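Local coordinates for cytoplasmic protein (Cryptococcus neoformans var. grubii serotype A, PDB 7LPO) that probably hydrolyses steryl beta-glucosides, releasing the sterol from its glucose, as a sterylglucosidase of glycoside hydrolase family 5, at residues H239-V244 and A406-A411; S414-H419 and S423-Q428; G245-R250 and I264-I269; P157-Y162 and Q233-D238. All coordinates share one frame; numbering follows the deposited sequence.

Contact 1 of 4, residues H239-V244 and A406-A411; sequences HFIDAV and ALHWLA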
# COMPACT_ATOMS: atom_id res chain seq x y z
N HIS A 239 13.62 16.72 4.24
CA HIS A 239 14.12 16.25 2.95
C HIS A 239 13.07 15.39 2.24
O HIS A 239 12.91 15.48 1.02
CB HIS A 239 15.44 15.49 3.13
CG HIS A 239 16.64 16.38 3.23
ND1 HIS A 239 17.08 16.91 4.42
CD2 HIS A 239 17.49 16.85 2.28
CE1 HIS A 239 18.14 17.66 4.21
NE2 HIS A 239 18.41 17.65 2.91
N PHE A 240 12.32 14.58 2.99
CA PHE A 240 11.28 13.76 2.37
C PHE A 240 10.15 14.63 1.83
O PHE A 240 9.69 14.45 0.70
CB PHE A 240 10.75 12.74 3.38
CG PHE A 240 9.48 12.06 2.93
CD1 PHE A 240 9.51 11.11 1.92
CD2 PHE A 240 8.27 12.38 3.50
CE1 PHE A 240 8.34 10.49 1.49
CE2 PHE A 240 7.11 11.77 3.09
CZ PHE A 240 7.14 10.82 2.09
N ILE A 241 9.69 15.59 2.64
CA ILE A 241 8.62 16.49 2.21
C ILE A 241 9.08 17.37 1.06
O ILE A 241 8.31 17.65 0.13
CB ILE A 241 8.13 17.31 3.42
CG1 ILE A 241 7.49 16.36 4.45
CG2 ILE A 241 7.14 18.39 2.99
CD1 ILE A 241 7.11 17.00 5.77
N ASP A 242 10.34 17.81 1.09
CA ASP A 242 10.87 18.60 -0.02
C ASP A 242 10.92 17.77 -1.30
O ASP A 242 10.63 18.29 -2.39
CB ASP A 242 12.28 19.11 0.30
CG ASP A 242 12.27 20.35 1.19
OD1 ASP A 242 11.17 20.78 1.61
OD2 ASP A 242 13.37 20.87 1.49
N ALA A 243 11.32 16.51 -1.21
CA ALA A 243 11.45 15.70 -2.41
C ALA A 243 10.09 15.46 -3.05
O ALA A 243 9.92 15.66 -4.25
CB ALA A 243 12.15 14.38 -2.10
N VAL A 244 9.11 15.02 -2.25
CA VAL A 244 7.75 14.88 -2.77
C VAL A 244 7.25 16.22 -3.27
O VAL A 244 6.64 16.32 -4.34
CB VAL A 244 6.82 14.28 -1.71
CG1 VAL A 244 5.38 14.17 -2.26
CG2 VAL A 244 7.33 12.93 -1.25
N ALA A 406 0.50 12.47 13.23
CA ALA A 406 -0.38 13.54 12.79
C ALA A 406 0.39 14.83 12.55
O ALA A 406 0.11 15.57 11.60
CB ALA A 406 -1.49 13.76 13.82
N LEU A 407 1.39 15.10 13.40
CA LEU A 407 2.20 16.30 13.22
C LEU A 407 2.96 16.26 11.91
O LEU A 407 3.03 17.25 11.19
CB LEU A 407 3.16 16.45 14.40
CG LEU A 407 4.01 17.71 14.47
CD1 LEU A 407 3.20 18.97 14.32
CD2 LEU A 407 4.77 17.71 15.80
N HIS A 408 3.55 15.10 11.57
CA HIS A 408 4.17 14.96 10.26
C HIS A 408 3.15 15.19 9.15
O HIS A 408 3.46 15.79 8.11
CB HIS A 408 4.81 13.58 10.11
CG HIS A 408 5.04 13.18 8.68
ND1 HIS A 408 6.05 13.72 7.91
CD2 HIS A 408 4.37 12.34 7.87
CE1 HIS A 408 5.99 13.21 6.69
NE2 HIS A 408 4.99 12.36 6.65
N TRP A 409 1.92 14.71 9.35
CA TRP A 409 0.91 14.80 8.30
C TRP A 409 0.49 16.24 8.04
O TRP A 409 0.19 16.59 6.89
CB TRP A 409 -0.31 13.96 8.65
CG TRP A 409 -1.37 14.08 7.59
CD1 TRP A 409 -1.48 13.34 6.45
CD2 TRP A 409 -2.43 15.04 7.54
NE1 TRP A 409 -2.56 13.76 5.71
CE2 TRP A 409 -3.15 14.81 6.36
CE3 TRP A 409 -2.84 16.07 8.39
CZ2 TRP A 409 -4.26 15.57 6.01
CZ3 TRP A 409 -3.94 16.83 8.03
CH2 TRP A 409 -4.64 16.57 6.86
N LEU A 410 0.46 17.08 9.07
CA LEU A 410 0.15 18.49 8.86
C LEU A 410 1.18 19.13 7.93
O LEU A 410 0.81 19.79 6.95
CB LEU A 410 0.09 19.24 10.18
CG LEU A 410 -0.95 18.72 11.19
CD1 LEU A 410 -0.69 19.42 12.55
CD2 LEU A 410 -2.38 18.94 10.75
N ALA A 411 2.47 18.93 8.23
CA ALA A 411 3.55 19.47 7.40
C ALA A 411 3.48 18.92 5.98
O ALA A 411 3.61 19.67 5.01
CB ALA A 411 4.91 19.15 8.03
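The imidazole of H408 reaches across from its helix to meet F240 and I241. Its CE1 carbon makes the approach, lying 4.0 Å from both CD2 and CE2 of F240, so that it sits against one bond of the phenyl rim. Each ring is met near its own plane, edge against edge, and the two side chains cross at about a right angle. I241 and H408 instead run past each other in opposite directions, with I241 CG1 4.1 Å from H408 CE1. Beyond the imidazole, I241 CD1 ends 3.8 Å from the A411 CB methyl, at the exposed margin of an otherwise buried contact. The extended I241 chain (chi2 173°) carries CD1 that far.

The segments belong to helices 232-254 and 400-419, neighbours on the outside of the TIM barrel expected for this family. Their axes come no closer than 11.3 Å and cross at -35°, a spacing wide enough for side chains to fill, and no hydrogen bond passes between the two segments.

Several second-shell groups set the rings. V244 CG2, one turn along the same helix, lies 3.8 Å above the F240 ring plane, offset toward its rim, while W105 meets F240 edge-to-face. H408 has its CG anti to the backbone N (chi1 160°), which throws the ring toward helix 232-254, where ND1 hydrogen-bonds to OE1 of Q237. The NE2 of that same amide is bonded to F215 O, consistent with OE1 being held toward the histidine, which would restrain the imidazole's rotation.

Contact 2 of 4, residues S414-H419 and S423-Q428; sequences SRIRLH and SIHFIQ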
# COMPACT_ATOMS: atom_id res chain seq x y z
N SER A 414 0.25 20.24 4.01
CA SER A 414 0.37 21.65 3.63
C SER A 414 1.24 21.81 2.39
O SER A 414 0.93 22.63 1.51
CB SER A 414 0.95 22.47 4.78
OG SER A 414 0.09 22.42 5.89
N ARG A 415 2.33 21.06 2.30
CA ARG A 415 3.19 21.17 1.13
C ARG A 415 2.47 20.69 -0.12
O ARG A 415 2.60 21.31 -1.18
CB ARG A 415 4.49 20.37 1.32
CG ARG A 415 5.45 20.50 0.14
CD ARG A 415 5.98 21.93 0.00
NE ARG A 415 6.47 22.37 1.31
CZ ARG A 415 7.70 22.13 1.76
NH1 ARG A 415 8.58 21.50 0.99
NH2 ARG A 415 8.05 22.54 2.98
N ILE A 416 1.72 19.60 -0.01
CA ILE A 416 0.99 19.09 -1.17
C ILE A 416 0.06 20.17 -1.71
O ILE A 416 0.00 20.42 -2.92
CB ILE A 416 0.21 17.82 -0.81
CG1 ILE A 416 1.17 16.66 -0.54
CG2 ILE A 416 -0.83 17.50 -1.89
CD1 ILE A 416 1.97 16.18 -1.72
N ARG A 417 -0.69 20.83 -0.82
CA ARG A 417 -1.67 21.82 -1.26
C ARG A 417 -0.99 23.06 -1.83
O ARG A 417 -1.58 23.76 -2.67
CB ARG A 417 -2.58 22.21 -0.09
CG ARG A 417 -3.68 21.18 0.23
CD ARG A 417 -5.01 21.50 -0.47
NE ARG A 417 -5.95 20.38 -0.35
CZ ARG A 417 -6.66 20.12 0.74
NH1 ARG A 417 -6.57 20.90 1.81
NH2 ARG A 417 -7.48 19.08 0.76
N LEU A 418 0.24 23.35 -1.42
CA LEU A 418 0.96 24.49 -1.97
C LEU A 418 1.11 24.35 -3.48
O LEU A 418 0.96 25.33 -4.21
CB LEU A 418 2.33 24.61 -1.30
CG LEU A 418 3.17 25.82 -1.67
CD1 LEU A 418 2.43 27.11 -1.32
CD2 LEU A 418 4.52 25.75 -0.97
N HIS A 419 1.39 23.14 -3.95
CA HIS A 419 1.60 22.89 -5.37
C HIS A 419 0.37 22.32 -6.07
O HIS A 419 0.29 22.40 -7.30
CB HIS A 419 2.78 21.93 -5.55
CG HIS A 419 4.04 22.41 -4.90
ND1 HIS A 419 4.62 23.62 -5.20
CD2 HIS A 419 4.82 21.85 -3.94
CE1 HIS A 419 5.70 23.78 -4.46
NE2 HIS A 419 5.84 22.72 -3.69
N SER A 423 -5.98 19.45 -4.23
CA SER A 423 -5.63 18.06 -3.99
C SER A 423 -6.56 17.43 -2.96
O SER A 423 -6.87 18.02 -1.92
CB SER A 423 -4.19 17.94 -3.50
OG SER A 423 -3.90 16.59 -3.16
N ILE A 424 -6.99 16.21 -3.25
CA ILE A 424 -7.62 15.37 -2.24
C ILE A 424 -6.52 14.80 -1.36
O ILE A 424 -5.53 14.26 -1.85
CB ILE A 424 -8.45 14.26 -2.91
CG1 ILE A 424 -9.62 14.87 -3.69
CG2 ILE A 424 -8.98 13.31 -1.86
CD1 ILE A 424 -10.35 13.89 -4.58
N HIS A 425 -6.69 14.94 -0.04
CA HIS A 425 -5.80 14.30 0.91
C HIS A 425 -6.27 12.87 1.15
O HIS A 425 -7.34 12.65 1.75
CB HIS A 425 -5.77 15.08 2.22
CG HIS A 425 -5.04 16.37 2.13
ND1 HIS A 425 -3.93 16.54 1.34
CD2 HIS A 425 -5.26 17.57 2.73
CE1 HIS A 425 -3.49 17.78 1.46
NE2 HIS A 425 -4.28 18.43 2.30
N PHE A 426 -5.50 11.91 0.66
CA PHE A 426 -5.74 10.50 0.93
C PHE A 426 -5.00 10.16 2.21
O PHE A 426 -3.76 10.10 2.23
CB PHE A 426 -5.31 9.63 -0.24
CG PHE A 426 -6.21 9.75 -1.45
CD1 PHE A 426 -7.32 8.94 -1.58
CD2 PHE A 426 -5.96 10.69 -2.43
CE1 PHE A 426 -8.15 9.05 -2.67
CE2 PHE A 426 -6.78 10.81 -3.55
CZ PHE A 426 -7.87 9.99 -3.67
N ILE A 427 -5.76 9.97 3.28
CA ILE A 427 -5.22 9.88 4.63
C ILE A 427 -5.00 8.42 4.96
O ILE A 427 -5.95 7.66 5.14
CB ILE A 427 -6.14 10.56 5.65
CG1 ILE A 427 -6.19 12.07 5.38
CG2 ILE A 427 -5.67 10.28 7.06
CD1 ILE A 427 -7.54 12.67 5.58
N GLN A 428 -3.73 8.01 5.04
CA GLN A 428 -3.35 6.63 5.32
C GLN A 428 -2.75 6.62 6.71
O GLN A 428 -1.55 6.85 6.88
CB GLN A 428 -2.37 6.10 4.29
CG GLN A 428 -2.23 4.58 4.31
CD GLN A 428 -0.95 4.10 3.67
OE1 GLN A 428 -0.30 3.17 4.15
NE2 GLN A 428 -0.57 4.74 2.57
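The carbonyl oxygen of S423 is gripped by two nitrogens of R417, with NE at 3.0 Å and NH2 at 2.9 Å from S423 O. The grip is side-on, and the oxygen lies in the guanidinium plane. NH2 approaches almost head-on, at a C=O...N angle of 172°, whereas NE comes in at 138° in the carbonyl plane, on a lone pair. A bend at chi2 swings the arginine chain off the helix toward this oxygen.

H425 covers one face of the guanidinium, its NE2 standing 3.3 Å above the centre. R417 NH2 in turn lies over a face of the imidazole, but the planes are inclined by 31°, not parallel. The aliphatic part joins in, R417 CG being 3.6 Å from H425 CE1. The contact spans the short turn between helix 400-419 and strand 424-427 of the TIM barrel. I416 CG2 packs on the S423 side chain, 3.8 Å from S423 CB and 3.4 Å from S423 OG; the hydroxyl bonds weakly to I424 O in its own segment.

The arginine is held further by L443 O, a second acceptor for NH2, and weakly by F442 O at NH1. W409 meets the H425 imidazole edge-to-face.

Contact 3 of 4, residues G245-R250 and I264-I269; sequences GELAKR and IGWDSI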
# COMPACT_ATOMS: atom_id res chain seq x y z
N GLY A 245 7.54 17.29 -2.52
CA GLY A 245 7.09 18.61 -2.93
C GLY A 245 7.66 19.03 -4.27
O GLY A 245 7.00 19.75 -5.03
N GLU A 246 8.87 18.59 -4.60
CA GLU A 246 9.46 18.93 -5.89
C GLU A 246 8.79 18.18 -7.03
O GLU A 246 8.64 18.72 -8.13
CB GLU A 246 10.96 18.62 -5.87
CG GLU A 246 11.79 19.60 -5.08
CD GLU A 246 11.94 20.94 -5.77
OE1 GLU A 246 12.05 20.97 -7.01
OE2 GLU A 246 11.94 21.96 -5.07
N LEU A 247 8.37 16.94 -6.79
CA LEU A 247 7.59 16.23 -7.80
C LEU A 247 6.27 16.93 -8.04
O LEU A 247 5.90 17.21 -9.19
CB LEU A 247 7.37 14.78 -7.37
CG LEU A 247 6.47 13.91 -8.24
CD1 LEU A 247 6.98 13.93 -9.67
CD2 LEU A 247 6.42 12.48 -7.70
N ALA A 248 5.54 17.25 -6.96
CA ALA A 248 4.27 17.96 -7.09
C ALA A 248 4.45 19.28 -7.82
O ALA A 248 3.70 19.60 -8.75
CB ALA A 248 3.65 18.20 -5.71
N LYS A 249 5.43 20.07 -7.39
CA LYS A 249 5.74 21.32 -8.08
C LYS A 249 6.02 21.08 -9.56
O LYS A 249 5.55 21.83 -10.42
CB LYS A 249 6.93 21.99 -7.41
CG LYS A 249 7.42 23.25 -8.11
CD LYS A 249 8.14 24.16 -7.11
CE LYS A 249 9.59 24.33 -7.49
NZ LYS A 249 9.71 25.09 -8.76
N ARG A 250 6.80 20.04 -9.87
CA ARG A 250 7.14 19.76 -11.26
C ARG A 250 5.88 19.48 -12.07
O ARG A 250 5.73 19.99 -13.19
CB ARG A 250 8.09 18.56 -11.33
CG ARG A 250 8.67 18.33 -12.71
CD ARG A 250 9.92 19.14 -12.88
NE ARG A 250 10.64 18.83 -14.11
CZ ARG A 250 11.81 19.37 -14.43
NH1 ARG A 250 12.38 20.25 -13.61
NH2 ARG A 250 12.42 19.05 -15.57
N ILE A 264 -5.83 13.22 -8.97
CA ILE A 264 -6.85 13.83 -8.13
C ILE A 264 -6.39 14.12 -6.71
O ILE A 264 -7.04 14.90 -6.01
CB ILE A 264 -8.11 12.93 -8.09
CG1 ILE A 264 -7.82 11.59 -7.41
CG2 ILE A 264 -8.62 12.70 -9.50
CD1 ILE A 264 -9.06 10.67 -7.31
N GLY A 265 -5.28 13.53 -6.27
CA GLY A 265 -4.84 13.76 -4.91
C GLY A 265 -3.57 12.99 -4.60
O GLY A 265 -2.99 12.32 -5.47
N TRP A 266 -3.16 13.08 -3.34
CA TRP A 266 -1.90 12.51 -2.88
C TRP A 266 -2.15 11.69 -1.63
O TRP A 266 -2.83 12.16 -0.70
CB TRP A 266 -0.86 13.61 -2.61
CG TRP A 266 -0.50 14.37 -3.85
CD1 TRP A 266 -1.27 15.28 -4.50
CD2 TRP A 266 0.73 14.29 -4.58
NE1 TRP A 266 -0.61 15.77 -5.59
CE2 TRP A 266 0.62 15.18 -5.66
CE3 TRP A 266 1.90 13.56 -4.42
CZ2 TRP A 266 1.64 15.34 -6.59
CZ3 TRP A 266 2.91 13.71 -5.34
CH2 TRP A 266 2.78 14.61 -6.41
N ASP A 267 -1.62 10.47 -1.61
CA ASP A 267 -1.55 9.65 -0.41
C ASP A 267 -0.45 10.19 0.50
O ASP A 267 0.49 10.86 0.05
CB ASP A 267 -1.26 8.20 -0.78
CG ASP A 267 -2.00 7.19 0.12
OD1 ASP A 267 -2.47 7.57 1.22
OD2 ASP A 267 -2.11 6.02 -0.29
N SER A 268 -0.57 9.89 1.79
CA SER A 268 0.51 10.21 2.72
C SER A 268 1.54 9.07 2.70
O SER A 268 1.37 8.06 2.03
CB SER A 268 -0.05 10.48 4.11
OG SER A 268 -0.79 9.39 4.61
N ILE A 269 2.63 9.26 3.43
CA ILE A 269 3.73 8.31 3.40
C ILE A 269 3.21 6.91 3.66
O ILE A 269 2.47 6.67 4.62
CB ILE A 269 4.81 8.70 4.42
CG1 ILE A 269 5.97 7.72 4.35
CG2 ILE A 269 4.25 8.76 5.81
CD1 ILE A 269 7.23 8.24 5.04
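Apolar packing between W266 and the pair L247 and A248 makes up the whole contact. The far corner of the indole touches the helix: CZ2 of W266 is 3.6 Å from A248 CB, and CH2 of W266 is 3.8 Å from the same methyl. Both CZ2 and CH2 also come close to the backbone of the helix at A248, each 3.7 Å from A248 CA. L247 arrives at the ring edge, near its plane, with its CG 4.2 Å from W266 CH2, the two side chains crossing at a slant.

Polar bonding runs beside this interface and not through it. W266 NE1 is hydrogen-bonded to H420 ND1, and the W266 backbone pairs with I424 and F426 of the adjoining parallel strand. This pairing is part of the wall of the TIM barrel; helix 232-254 packs over its outside and then leads into strand 263-267, and W266 fills the gap between strand and helix.

With chi1 at -63°, the indole stands off the strand toward the helix. NE1 has its partner in H420, which limits how the indole can turn, and the ring offers a purely carbon rim to the helix, where the small A248 side chain permits close approach.

Contact 4 of 4, residues P157-Y162 and Q233-D238; sequences PLWTLY and QDFLQD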
# COMPACT_ATOMS: atom_id res chain seq x y z
N PRO A 157 16.51 6.97 0.17
CA PRO A 157 17.83 6.81 -0.44
C PRO A 157 18.86 6.36 0.59
O PRO A 157 18.74 6.60 1.79
CB PRO A 157 18.16 8.21 -0.99
CG PRO A 157 17.28 9.15 -0.23
CD PRO A 157 16.03 8.37 0.13
N LEU A 158 19.90 5.70 0.08
CA LEU A 158 20.92 5.11 0.95
C LEU A 158 21.55 6.13 1.88
O LEU A 158 21.95 5.78 3.00
CB LEU A 158 22.00 4.45 0.09
CG LEU A 158 23.25 3.91 0.79
CD1 LEU A 158 22.92 2.72 1.67
CD2 LEU A 158 24.27 3.53 -0.28
N TRP A 159 21.66 7.39 1.46
CA TRP A 159 22.35 8.34 2.32
C TRP A 159 21.59 8.64 3.60
O TRP A 159 22.19 9.18 4.53
CB TRP A 159 22.66 9.63 1.56
CG TRP A 159 21.50 10.37 0.93
CD1 TRP A 159 21.16 10.37 -0.39
CD2 TRP A 159 20.58 11.25 1.58
NE1 TRP A 159 20.08 11.18 -0.60
CE2 TRP A 159 19.70 11.74 0.59
CE3 TRP A 159 20.42 11.67 2.90
CZ2 TRP A 159 18.67 12.62 0.89
CZ3 TRP A 159 19.39 12.55 3.19
CH2 TRP A 159 18.53 13.01 2.19
N THR A 160 20.30 8.28 3.69
CA THR A 160 19.59 8.50 4.95
C THR A 160 20.13 7.59 6.05
O THR A 160 20.13 7.98 7.23
CB THR A 160 18.08 8.28 4.80
OG1 THR A 160 17.80 6.94 4.36
CG2 THR A 160 17.49 9.29 3.82
N LEU A 161 20.58 6.39 5.70
CA LEU A 161 21.21 5.51 6.69
C LEU A 161 22.45 6.16 7.29
O LEU A 161 22.65 6.16 8.52
CB LEU A 161 21.57 4.18 6.06
CG LEU A 161 20.48 3.11 5.98
CD1 LEU A 161 19.41 3.57 5.02
CD2 LEU A 161 21.06 1.78 5.54
N TYR A 162 23.32 6.69 6.44
CA TYR A 162 24.51 7.38 6.92
C TYR A 162 24.13 8.59 7.77
O TYR A 162 24.74 8.84 8.81
CB TYR A 162 25.37 7.80 5.75
CG TYR A 162 26.09 6.67 5.09
CD1 TYR A 162 27.17 6.06 5.72
CD2 TYR A 162 25.70 6.20 3.86
CE1 TYR A 162 27.85 5.03 5.13
CE2 TYR A 162 26.38 5.16 3.26
CZ TYR A 162 27.46 4.59 3.89
OH TYR A 162 28.13 3.56 3.29
N GLN A 233 15.21 14.46 13.26
CA GLN A 233 13.80 14.36 12.91
C GLN A 233 13.43 15.37 11.82
O GLN A 233 12.74 15.03 10.85
CB GLN A 233 12.93 14.57 14.15
CG GLN A 233 11.44 14.65 13.87
CD GLN A 233 10.63 15.08 15.09
OE1 GLN A 233 11.04 14.87 16.23
NE2 GLN A 233 9.46 15.68 14.85
N ASP A 234 13.86 16.63 11.98
CA ASP A 234 13.54 17.65 10.99
C ASP A 234 14.33 17.44 9.71
O ASP A 234 13.78 17.59 8.60
CB ASP A 234 13.82 19.05 11.56
CG ASP A 234 12.72 19.52 12.52
OD1 ASP A 234 11.54 19.12 12.34
OD2 ASP A 234 13.03 20.27 13.47
N PHE A 235 15.60 17.09 9.83
CA PHE A 235 16.41 16.79 8.65
C PHE A 235 15.72 15.75 7.77
O PHE A 235 15.48 15.98 6.58
CB PHE A 235 17.80 16.33 9.10
CG PHE A 235 18.78 16.12 7.99
CD1 PHE A 235 18.87 14.89 7.35
CD2 PHE A 235 19.63 17.13 7.60
CE1 PHE A 235 19.78 14.69 6.33
CE2 PHE A 235 20.54 16.94 6.57
CZ PHE A 235 20.61 15.72 5.94
N LEU A 236 15.35 14.60 8.35
CA LEU A 236 14.74 13.54 7.55
C LEU A 236 13.37 13.96 7.03
O LEU A 236 13.08 13.78 5.84
CB LEU A 236 14.63 12.25 8.37
CG LEU A 236 15.95 11.60 8.77
CD1 LEU A 236 15.76 10.37 9.68
CD2 LEU A 236 16.75 11.22 7.54
N GLN A 237 12.51 14.52 7.89
CA GLN A 237 11.16 14.87 7.42
C GLN A 237 11.21 15.97 6.37
O GLN A 237 10.49 15.91 5.37
CB GLN A 237 10.28 15.29 8.60
CG GLN A 237 9.84 14.16 9.52
CD GLN A 237 8.58 14.49 10.32
OE1 GLN A 237 7.65 15.13 9.82
NE2 GLN A 237 8.54 14.03 11.57
N ASP A 238 12.06 16.99 6.58
CA ASP A 238 12.13 18.09 5.63
C ASP A 238 12.64 17.63 4.27
O ASP A 238 12.18 18.10 3.23
CB ASP A 238 13.04 19.21 6.16
CG ASP A 238 12.40 20.00 7.29
OD1 ASP A 238 11.23 19.74 7.63
OD2 ASP A 238 13.08 20.88 7.85
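F235 is the first residue of 233-238 to touch 157-162, through CE1, which lies 3.8 Å from CZ3 of W159. The contact falls at the edge of the indole, near its plane, and the two side chains slant across each other. F235 extends toward the tryptophan because its CG is anti to the backbone N (chi1 -174°).

W159 has its CG between the backbone N and the carbonyl carbon (chi1 56°), a setting that brings the indole back along its own segment, where P157 and T160 both lie over one face of it. P157 CG sits 3.3 Å above the indole plane and T160 CG2 3.8 Å above it, both toward the rim. NE1 of W159 is hydrogen-bonded to E109 O, which restrains the ring's rotation.

L236, next along the helix, meets T160: L236 CD2 is 4.2 Å from T160 CB. The T160 hydroxyl is engaged within its own segment, OG1 donating to P157 O at 2.8 Å. That oxygen also accepts from T160 N at 3.0 Å, so P157 O is held by two donors of T160. F214 and F215 of helix 206-221 pack on L236 as well.

Helix 159-163 lies in the long excursion that follows barrel strand 137-143 and precedes helix 232-254. With the indole N-H and the threonine hydroxyl bonded to other carbonyls, what crosses between the segments is van der Waals contact of carbon on carbon.

Overall arrangement
Helix 232-254 threads three contacts: 233-238 in contact 4, 239-244 in contact 1 and 245-250 in contact 3 follow one another along it. Along the chain contact 4 closes before contact 1 opens, contact 3 falls entirely between the two segments of contact 1, and contact 2 comes last. The centre of contact 4 is about 19 Å from that of contact 3 and 12 Å from contact 1. Contacts 1 and 2, centres 10 Å apart, share helix 400-419 and the D242-R415 salt bridge; contacts 2 and 3, 7 Å apart, meet where strands 424-427 and 263-267 pair. Contacts 1, 2 and 3 together join two neighbouring outer helices to the neighbouring strands they lead into; contact 4 ties in the earlier excursion.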